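Probable oxidoreductase (Pseudomonas aeruginosa, PDB 4B7C) is probably an NADP-dependent oxidoreductase of the medium-chain dehydrogenase/reductase superfamily, though its substrate is not established. Local coordinates at residues B[7-13]-B[25-31]; B[94-100]-B[112-118]; B[168-172]-B[301-305]. All coordinates share one frame. Residues are numbered along the deposited sequence.

Interaction 1: B[7-13]-B[25-31]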
loop_
_atom_site.group_PDB
_atom_site.type_symbol
_atom_site.label_atom_id
_atom_site.label_comp_id
_atom_site.label_asym_id
_atom_site.label_seq_id
_atom_site.Cartn_x
_atom_site.Cartn_y
_atom_site.Cartn_z
ATOM N N ILE B 7 0.437 17.369 -46.065
ATOM C CA ILE B 7 1.249 16.336 -45.419
ATOM C C ILE B 7 1.134 16.378 -43.899
ATOM O O ILE B 7 1.250 17.437 -43.282
ATOM C CB ILE B 7 2.749 16.423 -45.823
ATOM C CG1 ILE B 7 2.902 16.125 -47.326
ATOM C CG2 ILE B 7 3.585 15.445 -45.016
ATOM C CD1 ILE B 7 2.724 14.656 -47.677
ATOM N N ASN B 8 0.948 15.204 -43.309
ATOM C CA ASN B 8 1.003 15.038 -41.853
ATOM C C ASN B 8 2.303 14.347 -41.470
ATOM O O ASN B 8 2.479 13.164 -41.733
ATOM C CB ASN B 8 -0.197 14.216 -41.359
ATOM C CG ASN B 8 -0.237 14.083 -39.844
ATOM O OD1 ASN B 8 0.256 14.954 -39.111
ATOM N ND2 ASN B 8 -0.819 12.983 -39.363
ATOM N N ARG B 9 3.218 15.091 -40.853
ATOM C CA ARG B 9 4.457 14.491 -40.365
ATOM C C ARG B 9 4.157 13.789 -39.048
ATOM O O ARG B 9 3.458 14.339 -38.188
ATOM C CB ARG B 9 5.562 15.522 -40.145
ATOM C CG ARG B 9 5.918 16.347 -41.380
ATOM C CD ARG B 9 6.861 17.475 -41.018
ATOM N NE ARG B 9 6.269 18.386 -40.051
ATOM C CZ ARG B 9 6.954 19.242 -39.304
ATOM N NH1 ARG B 9 8.278 19.330 -39.393
ATOM N NH2 ARG B 9 6.308 20.014 -38.447
ATOM N N GLN B 10 4.712 12.590 -38.897
ATOM C CA GLN B 10 4.468 11.761 -37.721
ATOM C C GLN B 10 5.741 11.103 -37.218
ATOM O O GLN B 10 6.587 10.676 -38.006
ATOM C CB GLN B 10 3.493 10.640 -38.042
ATOM C CG GLN B 10 2.202 11.037 -38.713
ATOM C CD GLN B 10 1.352 9.804 -38.978
ATOM O OE1 GLN B 10 1.838 8.819 -39.529
ATOM N NE2 GLN B 10 0.096 9.833 -38.535
ATOM N N TYR B 11 5.857 11.010 -35.904
ATOM C CA TYR B 11 6.847 10.140 -35.294
ATOM C C TYR B 11 6.173 8.842 -34.899
ATOM O O TYR B 11 5.262 8.828 -34.065
ATOM C CB TYR B 11 7.517 10.777 -34.089
ATOM C CG TYR B 11 8.722 11.579 -34.459
ATOM C CD1 TYR B 11 9.898 10.950 -34.863
ATOM C CD2 TYR B 11 8.698 12.969 -34.408
ATOM C CE1 TYR B 11 11.018 11.686 -35.203
ATOM C CE2 TYR B 11 9.807 13.710 -34.757
ATOM C CZ TYR B 11 10.967 13.061 -35.154
ATOM O OH TYR B 11 12.063 13.800 -35.501
ATOM N N GLN B 12 6.615 7.758 -35.528
ATOM C CA GLN B 12 6.105 6.429 -35.220
ATOM C C GLN B 12 7.081 5.695 -34.319
ATOM O O GLN B 12 8.279 5.948 -34.356
ATOM C CB GLN B 12 5.888 5.617 -36.484
ATOM C CG GLN B 12 4.867 6.212 -37.428
ATOM C CD GLN B 12 4.776 5.460 -38.742
ATOM O OE1 GLN B 12 5.574 4.562 -39.011
ATOM N NE2 GLN B 12 3.806 5.832 -39.575
ATOM N N LEU B 13 6.550 4.801 -33.491
ATOM C CA LEU B 13 7.393 3.923 -32.682
ATOM C C LEU B 13 7.985 2.854 -33.596
ATOM O O LEU B 13 7.254 2.058 -34.185
ATOM C CB LEU B 13 6.606 3.288 -31.540
ATOM C CG LEU B 13 7.405 2.409 -30.565
ATOM C CD1 LEU B 13 8.403 3.252 -29.785
ATOM C CD2 LEU B 13 6.471 1.648 -29.636
ATOM N N THR B 25 14.797 4.552 -32.084
ATOM C CA THR B 25 13.553 4.216 -31.373
ATOM C C THR B 25 12.324 4.689 -32.154
ATOM O O THR B 25 11.317 3.982 -32.232
ATOM C CB THR B 25 13.528 4.835 -29.963
ATOM O OG1 THR B 25 14.697 4.403 -29.232
ATOM C CG2 THR B 25 12.287 4.389 -29.225
ATOM N N PHE B 26 12.433 5.874 -32.748
ATOM C CA PHE B 26 11.341 6.453 -33.541
ATOM C C PHE B 26 11.682 6.608 -35.016
ATOM O O PHE B 26 12.836 6.791 -35.379
ATOM C CB PHE B 26 10.943 7.815 -32.991
ATOM C CG PHE B 26 10.587 7.796 -31.542
ATOM C CD1 PHE B 26 9.356 7.319 -31.136
ATOM C CD2 PHE B 26 11.472 8.265 -30.593
ATOM C CE1 PHE B 26 9.022 7.295 -29.801
ATOM C CE2 PHE B 26 11.147 8.249 -29.254
ATOM C CZ PHE B 26 9.918 7.764 -28.852
ATOM N N SER B 27 10.656 6.508 -35.855
ATOM C CA SER B 27 10.769 6.775 -37.296
ATOM C C SER B 27 9.977 8.030 -37.659
ATOM O O SER B 27 8.787 8.142 -37.348
ATOM C CB SER B 27 10.303 5.585 -38.160
ATOM O OG SER B 27 11.104 4.450 -37.920
ATOM N N PHE B 28 10.648 8.962 -38.326
ATOM C CA PHE B 28 10.024 10.188 -38.787
ATOM C C PHE B 28 9.435 9.979 -40.174
ATOM O O PHE B 28 10.157 9.774 -41.151
ATOM C CB PHE B 28 11.036 11.326 -38.778
ATOM C CG PHE B 28 10.412 12.674 -38.844
ATOM C CD1 PHE B 28 9.287 12.952 -38.083
ATOM C CD2 PHE B 28 10.950 13.656 -39.641
ATOM C CE1 PHE B 28 8.690 14.184 -38.135
ATOM C CE2 PHE B 28 10.364 14.900 -39.700
ATOM C CZ PHE B 28 9.231 15.165 -38.948
ATOM N N VAL B 29 8.109 9.980 -40.258
ATOM C CA VAL B 29 7.429 9.605 -41.498
ATOM C C VAL B 29 6.467 10.704 -41.981
ATOM O O VAL B 29 5.864 11.440 -41.191
ATOM C CB VAL B 29 6.788 8.193 -41.419
ATOM C CG1 VAL B 29 5.970 7.918 -42.670
ATOM C CG2 VAL B 29 7.878 7.147 -41.248
ATOM N N GLU B 30 6.371 10.839 -43.299
ATOM C CA GLU B 30 5.440 11.772 -43.914
ATOM C C GLU B 30 4.267 11.002 -44.478
ATOM O O GLU B 30 4.440 10.096 -45.294
ATOM C CB GLU B 30 6.114 12.574 -45.023
ATOM C CG GLU B 30 7.198 13.507 -44.512
ATOM C CD GLU B 30 7.799 14.381 -45.594
ATOM O OE1 GLU B 30 7.429 14.221 -46.781
ATOM O OE2 GLU B 30 8.655 15.218 -45.249
ATOM N N THR B 31 3.071 11.372 -44.037
ATOM C CA THR B 31 1.851 10.686 -44.429
ATOM C C THR B 31 0.879 11.689 -45.038
ATOM O O THR B 31 0.775 12.824 -44.564
ATOM C CB THR B 31 1.193 10.023 -43.210
ATOM O OG1 THR B 31 2.153 9.177 -42.558
ATOM C CG2 THR B 31 -0.006 9.170 -43.634
#
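Strands 7-13 and 26-31 run antiparallel, their short axes 4.5 Å apart at closest and 151° between directions. Paired amides fix the register: Asn8 N to Thr31 O is 2.7 Å and Thr31 N to Asn8 O 3.0 Å, and the same two-way bonding joins Gln10 to Val29 and Gln12 to Ser27. Side chains interlock on the face of Arg9, Tyr11, Phe28 and Glu30, where the Phe28 ring fills the hollow between Arg9 and Tyr11: it lies offset-stacked on the Tyr11 ring (centroids 4.4 Å apart, planes at 27°), while its CZ rests 3.9 Å from Arg9 CB. Next along, Ile7 CG2 packs 3.8 Å from Glu30 CB. At the far end Leu13 CD1 comes to 4.1 Å from Phe26 CE1. The face of Gln10 and Thr31 is mostly polar, Val29 being its apolar member: Thr31 OG1 donates to Gln10 OE1 at 3.1 Å, while Gln10 NE2 bonds Gln103. Phe316 meets both Phe26, edge-to-face, and Tyr11, whose hydroxyl bonds the Glu314 carbonyl; Arg9 forms a salt bridge with Asp104. The arrangement is a two-stranded antiparallel beta ribbon, here within the N-terminal, GroES-like part of a medium-chain dehydrogenase/reductase.

Interaction 2: B[94-100]-B[112-118]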
loop_
_atom_site.group_PDB
_atom_site.type_symbol
_atom_site.label_atom_id
_atom_site.label_comp_id
_atom_site.label_asym_id
_atom_site.label_seq_id
_atom_site.Cartn_x
_atom_site.Cartn_y
_atom_site.Cartn_z
ATOM N N ASP B 94 -12.954 25.311 -32.123
ATOM C CA ASP B 94 -12.728 24.840 -30.750
ATOM C C ASP B 94 -11.260 24.491 -30.563
ATOM O O ASP B 94 -10.628 23.928 -31.458
ATOM C CB ASP B 94 -13.549 23.585 -30.416
ATOM C CG ASP B 94 -15.034 23.868 -30.235
ATOM O OD1 ASP B 94 -15.421 25.051 -30.139
ATOM O OD2 ASP B 94 -15.811 22.887 -30.192
ATOM N N TYR B 95 -10.736 24.810 -29.387
ATOM C CA TYR B 95 -9.463 24.274 -28.945
ATOM C C TYR B 95 -9.734 23.122 -27.992
ATOM O O TYR B 95 -10.582 23.216 -27.105
ATOM C CB TYR B 95 -8.591 25.327 -28.266
ATOM C CG TYR B 95 -8.001 26.299 -29.250
ATOM C CD1 TYR B 95 -8.750 27.381 -29.719
ATOM C CD2 TYR B 95 -6.711 26.129 -29.746
ATOM C CE1 TYR B 95 -8.227 28.282 -30.637
ATOM C CE2 TYR B 95 -6.180 27.020 -30.663
ATOM C CZ TYR B 95 -6.945 28.094 -31.105
ATOM O OH TYR B 95 -6.420 28.985 -32.011
ATOM N N VAL B 96 -8.989 22.039 -28.184
ATOM C CA VAL B 96 -9.189 20.824 -27.416
ATOM C C VAL B 96 -7.895 20.294 -26.799
ATOM O O VAL B 96 -6.799 20.521 -27.319
ATOM C CB VAL B 96 -9.826 19.694 -28.270
ATOM C CG1 VAL B 96 -11.219 20.065 -28.709
ATOM C CG2 VAL B 96 -8.963 19.338 -29.491
ATOM N N ASN B 97 -8.060 19.596 -25.677
ATOM C CA ASN B 97 -7.016 18.796 -25.036
ATOM C C ASN B 97 -7.357 17.338 -25.258
ATOM O O ASN B 97 -8.501 16.927 -25.107
ATOM C CB ASN B 97 -6.947 19.087 -23.531
ATOM C CG ASN B 97 -5.944 18.206 -22.790
ATOM O OD1 ASN B 97 -6.079 16.980 -22.753
ATOM N ND2 ASN B 97 -4.959 18.833 -22.164
ATOM N N GLY B 98 -6.375 16.547 -25.641
ATOM C CA GLY B 98 -6.600 15.114 -25.887
ATOM C C GLY B 98 -5.335 14.396 -26.297
ATOM O O GLY B 98 -4.255 14.997 -26.350
ATOM N N ALA B 99 -5.465 13.098 -26.557
ATOM C CA ALA B 99 -4.348 12.284 -27.020
ATOM C C ALA B 99 -4.173 12.563 -28.499
ATOM O O ALA B 99 -4.702 11.849 -29.343
ATOM C CB ALA B 99 -4.614 10.785 -26.767
ATOM N N LEU B 100 -3.433 13.617 -28.809
ATOM C CA LEU B 100 -3.299 14.096 -30.198
ATOM C C LEU B 100 -2.200 13.388 -30.990
ATOM O O LEU B 100 -2.175 13.437 -32.220
ATOM C CB LEU B 100 -3.036 15.608 -30.214
ATOM C CG LEU B 100 -4.155 16.479 -29.615
ATOM C CD1 LEU B 100 -3.824 17.970 -29.717
ATOM C CD2 LEU B 100 -5.506 16.172 -30.255
ATOM N N GLY B 112 -12.108 10.939 -24.837
ATOM C CA GLY B 112 -11.422 11.530 -23.681
ATOM C C GLY B 112 -10.985 12.978 -23.912
ATOM O O GLY B 112 -10.327 13.575 -23.064
ATOM N N PHE B 113 -11.368 13.544 -25.054
ATOM C CA PHE B 113 -11.025 14.930 -25.382
ATOM C C PHE B 113 -11.929 15.889 -24.618
ATOM O O PHE B 113 -13.088 15.583 -24.371
ATOM C CB PHE B 113 -11.201 15.220 -26.873
ATOM C CG PHE B 113 -10.123 14.658 -27.762
ATOM C CD1 PHE B 113 -9.575 13.406 -27.528
ATOM C CD2 PHE B 113 -9.688 15.375 -28.870
ATOM C CE1 PHE B 113 -8.609 12.886 -28.373
ATOM C CE2 PHE B 113 -8.713 14.860 -29.720
ATOM C CZ PHE B 113 -8.176 13.613 -29.468
ATOM N N TYR B 114 -11.392 17.039 -24.234
ATOM C CA TYR B 114 -12.212 18.122 -23.690
ATOM C C TYR B 114 -11.796 19.478 -24.250
ATOM O O TYR B 114 -10.644 19.702 -24.625
ATOM C CB TYR B 114 -12.216 18.127 -22.161
ATOM C CG TYR B 114 -10.877 18.286 -21.488
ATOM C CD1 TYR B 114 -10.070 17.184 -21.201
ATOM C CD2 TYR B 114 -10.427 19.540 -21.106
ATOM C CE1 TYR B 114 -8.847 17.362 -20.562
ATOM C CE2 TYR B 114 -9.213 19.720 -20.468
ATOM C CZ TYR B 114 -8.423 18.624 -20.205
ATOM O OH TYR B 114 -7.199 18.822 -19.582
ATOM N N LYS B 115 -12.768 20.370 -24.343
ATOM C CA LYS B 115 -12.530 21.719 -24.846
ATOM C C LYS B 115 -11.799 22.560 -23.821
ATOM O O LYS B 115 -12.051 22.417 -22.647
ATOM C CB LYS B 115 -13.849 22.410 -25.206
ATOM C CG LYS B 115 -14.663 21.675 -26.265
ATOM C CD LYS B 115 -15.830 22.511 -26.772
ATOM C CE LYS B 115 -16.907 21.622 -27.404
ATOM N NZ LYS B 115 -17.919 22.277 -28.272
ATOM N N VAL B 116 -10.903 23.423 -24.282
ATOM C CA VAL B 116 -10.182 24.391 -23.416
ATOM C C VAL B 116 -10.342 25.821 -23.949
ATOM O O VAL B 116 -10.519 26.013 -25.154
ATOM C CB VAL B 116 -8.671 24.054 -23.257
ATOM C CG1 VAL B 116 -8.487 22.727 -22.502
ATOM C CG2 VAL B 116 -7.969 23.991 -24.600
ATOM N N ASP B 117 -10.326 26.802 -23.040
ATOM C CA ASP B 117 -10.581 28.220 -23.372
ATOM C C ASP B 117 -9.273 29.019 -23.421
ATOM O O ASP B 117 -8.732 29.368 -22.383
ATOM C CB ASP B 117 -11.541 28.830 -22.330
ATOM C CG ASP B 117 -12.023 30.249 -22.700
ATOM O OD1 ASP B 117 -11.519 30.856 -23.665
ATOM O OD2 ASP B 117 -12.925 30.754 -22.000
ATOM N N PRO B 118 -8.777 29.318 -24.626
ATOM C CA PRO B 118 -7.520 30.044 -24.766
ATOM C C PRO B 118 -7.539 31.501 -24.295
ATOM O O PRO B 118 -6.490 32.099 -24.163
ATOM C CB PRO B 118 -7.213 29.973 -26.263
ATOM C CG PRO B 118 -8.420 29.436 -26.919
ATOM C CD PRO B 118 -9.465 29.115 -25.915
HETATM O O HOH W 1 -12.082 26.242 -27.245
HETATM O O HOH W 2 -7.872 14.851 -22.493
#
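Most unusual is the way a bare backbone carbon meets an aromatic face: Gly98 CA sits 3.9 Å from the centroid of the Phe113 ring, only 13° off its normal, a CH-pi contact. A CB on residue 98 would fall 2.5 Å from Phe113 CD1, a clash, so the absence of a side chain lets the ring settle against the chain exactly where it turns a corner. Leu100 CD2 approaches Phe113 CE2 to 3.5 Å and Val96 CG2 approaches Phe113 CD2 to 4.1 Å, extending the apolar surroundings of the ring. Water 2 lies at this end too, 2.8 Å from both Asn97 OD1 and Gly112 O.

A second CH-pi contact follows along the ladder, Asn97 CB lying 3.9 Å from the Tyr114 ring centroid and 18° off the normal. Between these residues the strands pair antiparallel: Asn97 N to Tyr114 O is 2.8 Å and Tyr114 N to Asn97 O 3.0 Å. Further on, Val116 N reaches Tyr95 O at 2.8 Å, but water 1 bridges Tyr95 N (2.9 Å) and Val116 O (2.6 Å) in place of a direct return bond. Tyr95 CD1 then packs 3.5 Å from Pro118 CG.

Strand 95-97 lies between 114-116 and 77-85 in the sheet, with backbone hydrogen bonds between Val96 and Gly80 and between Gly98 and Gly78. Lys115, paired with Val96, extends its side chain to Asp94, just before strand 95-97: NZ forms a salt bridge with Asp94 OD2 at 2.9 Å, and that oxygen also accepts from Gln91 N. Both ends thus combine apolar packing with a water, implying that three direct backbone bonds are supplemented by solvent, CH-pi contacts and one ion pair.

Interaction 3: B[168-172]-B[301-305]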
loop_
_atom_site.group_PDB
_atom_site.type_symbol
_atom_site.label_atom_id
_atom_site.label_comp_id
_atom_site.label_asym_id
_atom_site.label_seq_id
_atom_site.Cartn_x
_atom_site.Cartn_y
_atom_site.Cartn_z
ATOM N N GLN B 168 2.429 23.035 -3.852
ATOM C CA GLN B 168 1.770 24.334 -3.709
ATOM C C GLN B 168 0.349 24.181 -3.204
ATOM O O GLN B 168 -0.115 24.941 -2.347
ATOM C CB GLN B 168 1.785 25.103 -5.035
ATOM C CG GLN B 168 3.180 25.514 -5.485
ATOM C CD GLN B 168 3.178 26.270 -6.805
ATOM O OE1 GLN B 168 2.872 27.453 -6.840
ATOM N NE2 GLN B 168 3.535 25.591 -7.891
ATOM N N ILE B 169 -0.354 23.179 -3.720
ATOM C CA ILE B 169 -1.698 22.880 -3.219
ATOM C C ILE B 169 -1.633 22.544 -1.729
ATOM O O ILE B 169 -2.437 23.025 -0.932
ATOM C CB ILE B 169 -2.368 21.725 -3.992
ATOM C CG1 ILE B 169 -2.603 22.121 -5.454
ATOM C CG2 ILE B 169 -3.716 21.384 -3.362
ATOM C CD1 ILE B 169 -3.096 20.988 -6.329
ATOM N N ALA B 170 -0.666 21.708 -1.362
ATOM C CA ALA B 170 -0.473 21.304 0.034
ATOM C C ALA B 170 -0.229 22.513 0.947
ATOM O O ALA B 170 -0.778 22.589 2.051
ATOM C CB ALA B 170 0.688 20.327 0.134
ATOM N N ARG B 171 0.572 23.463 0.467
ATOM C CA ARG B 171 0.817 24.724 1.200
ATOM C C ARG B 171 -0.494 25.456 1.439
ATOM O O ARG B 171 -0.773 25.917 2.544
ATOM C CB ARG B 171 1.804 25.638 0.445
ATOM C CG ARG B 171 1.962 27.038 1.059
ATOM C CD ARG B 171 2.980 27.930 0.343
ATOM N NE ARG B 171 2.847 27.880 -1.113
ATOM C CZ ARG B 171 1.925 28.532 -1.819
ATOM N NH1 ARG B 171 1.030 29.317 -1.221
ATOM N NH2 ARG B 171 1.899 28.401 -3.141
ATOM N N LEU B 172 -1.318 25.530 0.398
ATOM C CA LEU B 172 -2.619 26.201 0.487
ATOM C C LEU B 172 -3.575 25.544 1.478
ATOM O O LEU B 172 -4.485 26.195 1.983
ATOM C CB LEU B 172 -3.293 26.267 -0.884
ATOM C CG LEU B 172 -2.593 27.167 -1.896
ATOM C CD1 LEU B 172 -3.267 27.054 -3.261
ATOM C CD2 LEU B 172 -2.612 28.602 -1.382
ATOM N N GLY B 301 -2.788 34.310 -7.810
ATOM C CA GLY B 301 -1.350 34.251 -7.534
ATOM C C GLY B 301 -0.979 33.323 -6.386
ATOM O O GLY B 301 0.152 33.357 -5.898
ATOM N N LYS B 302 -1.932 32.501 -5.953
ATOM C CA LYS B 302 -1.709 31.544 -4.865
ATOM C C LYS B 302 -0.933 30.326 -5.347
ATOM O O LYS B 302 -0.295 29.639 -4.564
ATOM C CB LYS B 302 -3.028 31.085 -4.258
ATOM C CG LYS B 302 -3.731 32.139 -3.424
ATOM C CD LYS B 302 -5.035 31.616 -2.842
ATOM C CE LYS B 302 -5.751 32.684 -2.039
ATOM N NZ LYS B 302 -7.158 32.273 -1.789
ATOM N N LEU B 303 -0.980 30.082 -6.647
ATOM C CA LEU B 303 -0.268 28.971 -7.265
ATOM C C LEU B 303 0.396 29.423 -8.573
ATOM O O LEU B 303 -0.199 30.169 -9.335
ATOM C CB LEU B 303 -1.246 27.823 -7.540
ATOM C CG LEU B 303 -0.647 26.454 -7.860
ATOM C CD1 LEU B 303 -1.542 25.368 -7.271
ATOM C CD2 LEU B 303 -0.474 26.283 -9.362
ATOM N N GLN B 304 1.617 28.952 -8.813
ATOM C CA GLN B 304 2.398 29.286 -10.019
ATOM C C GLN B 304 2.621 28.087 -10.917
ATOM O O GLN B 304 2.822 26.988 -10.414
ATOM C CB GLN B 304 3.793 29.794 -9.630
ATOM C CG GLN B 304 3.831 31.163 -8.987
ATOM C CD GLN B 304 5.206 31.499 -8.453
ATOM O OE1 GLN B 304 5.326 32.006 -7.352
ATOM N NE2 GLN B 304 6.244 31.204 -9.225
ATOM N N SER B 305 2.669 28.323 -12.231
ATOM C CA SER B 305 2.939 27.276 -13.204
ATOM C C SER B 305 4.030 27.665 -14.195
ATOM O O SER B 305 3.933 28.678 -14.883
ATOM C CB SER B 305 1.666 26.927 -13.978
ATOM O OG SER B 305 1.878 25.800 -14.819
#
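Gln168 reaches across from the helix with chi1 m and chi2 t, an extended arm that brings its amide alongside the backbone of Gln304. Both ends of the amide are used: Gln304 N donates to Gln168 OE1 at 2.8 Å (172° at the hydrogen), and Gln168 NE2 donates to Gln304 O at 3.0 Å, much as a neighbouring strand would. Arg171 starts out t, t and then bends at chi3 (45°, p), which delivers NH2 to Lys302 O at 2.9 Å and 171°. Leu172, m and t, lays CD2 3.8 Å from Lys302 CB, whose extended chain carries NZ away to a salt bridge with Glu300. Leu303 has chi2 between wells at 145° and places CD1 3.9 Å from Ile169 CG1. Gly301, with positive phi, follows helix 287-299 and completes a Schellman motif. The Gln168 and Arg171 bonds, with the packing of Leu172 and Ile169, hold the linker to strand 307-311 against helix 161-172, while Trp297 of helix 287-299 touches Ile169 and Leu172, and helix 132-145 packs on Ile169 and Ala170.

Overall arrangement
From the N terminus the three contacts follow in series, neither nesting nor crossing. Interaction 1 closes a short loop of 11 residues without helix or strand. Interaction 2 closes another of equal length, which contains strand 105-108; both belong to the GroES-like region, their centres 22 Å apart and nearest atoms about 7 Å. Gln103, inside that second loop, links them, bonding Asn8 and Gln10 on one side and Leu100 on the other. Interaction 3 spans 128 residues, joining a helix of the Rossmann-fold region to the linker leading back toward strand 307-311 of the mixed sheet. It lies opposite interaction 1 across the chain's centre, 38 Å between centres.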